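Local coordinates for putative Lipoprotein (Shewanella oneidensis, PDB 3U24), which is of unknown function but binds zinc and calcium ions and, as a DUF885 member of a metallopeptidase-like clan, may be a zinc-dependent hydrolase, at residues H313-R316 with D317-V320. Sequence-based numbering, arbitrary orientation.
With ZN (zinc ion), chain E.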
loop_
_atom_site.group_PDB
_atom_site.type_symbol
_atom_site.label_atom_id
_atom_site.label_comp_id
_atom_site.label_asym_id
_atom_site.label_seq_id
_atom_site.Cartn_x
_atom_site.Cartn_y
_atom_site.Cartn_z
ATOM N N HIS A 313 -10.607 5.886 -26.174
ATOM C CA HIS A 313 -10.769 4.989 -25.037
ATOM C C HIS A 313 -11.852 4.035 -25.304
ATOM O O HIS A 313 -12.650 4.246 -26.217
ATOM C CB HIS A 313 -11.073 5.741 -23.761
ATOM C CG HIS A 313 -12.307 6.588 -23.845
ATOM N ND1 HIS A 313 -13.530 6.068 -23.813
ATOM C CD2 HIS A 313 -12.462 7.962 -23.993
ATOM C CE1 HIS A 313 -14.437 7.053 -23.922
ATOM N NE2 HIS A 313 -13.779 8.211 -23.982
ATOM N N VAL A 314 -11.902 2.966 -24.516
ATOM C CA VAL A 314 -12.965 1.996 -24.684
ATOM C C VAL A 314 -14.284 2.672 -24.353
ATOM O O VAL A 314 -14.320 3.579 -23.516
ATOM C CB VAL A 314 -12.751 0.714 -23.813
ATOM C CG1 VAL A 314 -12.865 1.037 -22.329
ATOM C CG2 VAL A 314 -13.758 -0.349 -24.215
ATOM N N LYS A 315 -15.347 2.254 -25.037
ATOM C CA LYS A 315 -16.709 2.681 -24.718
ATOM C C LYS A 315 -17.020 2.210 -23.311
ATOM O O LYS A 315 -16.635 1.122 -22.924
ATOM C CB LYS A 315 -17.758 2.100 -25.697
ATOM C CG LYS A 315 -18.064 2.966 -26.922
ATOM C CD LYS A 315 -18.817 2.194 -28.016
ATOM C CE LYS A 315 -17.886 1.722 -29.157
ATOM N NZ LYS A 315 -18.346 0.474 -29.847
ATOM N N ARG A 316 -17.731 3.045 -22.577
ATOM C CA ARG A 316 -17.979 2.858 -21.177
ATOM C C ARG A 316 -18.568 1.501 -20.814
ATOM O O ARG A 316 -18.054 0.835 -19.927
ATOM C CB ARG A 316 -18.908 3.967 -20.743
ATOM C CG ARG A 316 -19.437 3.871 -19.340
ATOM C CD ARG A 316 -20.480 4.966 -19.077
ATOM N NE ARG A 316 -20.820 4.948 -17.664
ATOM C CZ ARG A 316 -21.687 5.761 -17.078
ATOM N NH1 ARG A 316 -22.317 6.702 -17.781
ATOM N NH2 ARG A 316 -21.914 5.629 -15.776
ATOM N N ASP A 317 -19.641 1.116 -21.492
ATOM C CA ASP A 317 -20.346 -0.129 -21.202
ATOM C C ASP A 317 -19.503 -1.395 -21.555
ATOM O O ASP A 317 -19.799 -2.477 -21.072
ATOM C CB ASP A 317 -21.712 -0.147 -21.922
ATOM C CG ASP A 317 -22.791 0.768 -21.251
ATOM O OD1 ASP A 317 -22.545 1.406 -20.199
ATOM O OD2 ASP A 317 -23.920 0.835 -21.798
ATOM N N ASP A 318 -18.434 -1.237 -22.345
ATOM C CA ASP A 318 -17.528 -2.333 -22.676
ATOM C C ASP A 318 -16.241 -2.400 -21.850
ATOM O O ASP A 318 -15.354 -3.148 -22.178
ATOM C CB ASP A 318 -17.172 -2.272 -24.161
ATOM C CG ASP A 318 -18.393 -2.430 -25.044
ATOM O OD1 ASP A 318 -19.332 -3.151 -24.641
ATOM O OD2 ASP A 318 -18.412 -1.814 -26.131
ATOM N N PHE A 319 -16.152 -1.630 -20.782
ATOM C CA PHE A 319 -14.924 -1.498 -20.032
ATOM C C PHE A 319 -14.460 -2.887 -19.527
ATOM O O PHE A 319 -13.333 -3.319 -19.782
ATOM C CB PHE A 319 -15.121 -0.519 -18.864
ATOM C CG PHE A 319 -13.878 -0.282 -18.064
ATOM C CD1 PHE A 319 -12.859 0.492 -18.561
ATOM C CD2 PHE A 319 -13.732 -0.827 -16.798
ATOM C CE1 PHE A 319 -11.694 0.706 -17.819
ATOM C CE2 PHE A 319 -12.571 -0.620 -16.046
ATOM C CZ PHE A 319 -11.544 0.128 -16.565
ATOM N N VAL A 320 -15.359 -3.564 -18.847
ATOM C CA VAL A 320 -15.087 -4.872 -18.207
ATOM C C VAL A 320 -14.763 -5.946 -19.273
ATOM O O VAL A 320 -13.808 -6.642 -19.144
ATOM C CB VAL A 320 -16.246 -5.286 -17.274
ATOM C CG1 VAL A 320 -16.037 -6.689 -16.749
ATOM C CG2 VAL A 320 -16.367 -4.288 -16.093
HETATM ZN ZN ZN E . -14.633 9.859 -24.579
#
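ND1 of H313 gives a nearly straight bond (171°) to the O of V314, 2.6 Å away and in the plane of the imidazole. Across the same ring, NE2 of H313 binds a zinc ion at 1.9 Å, so the hydrogen bond and the metal bond together probably limit how far the ring can turn. E391, from helix 387-396, is a second ligand of this zinc. Beyond V314 the chain winds into two successive i to i+3 bonds: the backbone N of D318 donates to the O of K315 across 3.0 Å, and the N of F319 reaches the O of R316 at 3.2 Å. This short 3-10 turn, with R316 and D317 at its centre, leads the loop after helix 298-309 into helix 319-337. D318 occupies the N-cap position, but its carboxylate makes no capping bond. OD2 of D318 is 4.4 Å from NZ of K315, beyond a salt bridge, where the opposite charges may still attract weakly at this exposed edge. V314 turns both methyls to the start of the helix. CG2 of V314, anti to the backbone N, rests against the O and CB of D318, 3.9 Å from the latter, while CG1 meets CD1 of F319 at the ring edge, 3.8 Å away. With an alanine here, both methyl contacts would go, and the ring edge of F319 and CB of D318 would probably lose this apolar neighbour. The F319 side chain also touches V379 of strand 376-379. R316 leaves the turn in another direction, extended from CG to NE, lies against helix 387-396 and gives NE to the O of L382, just before that helix.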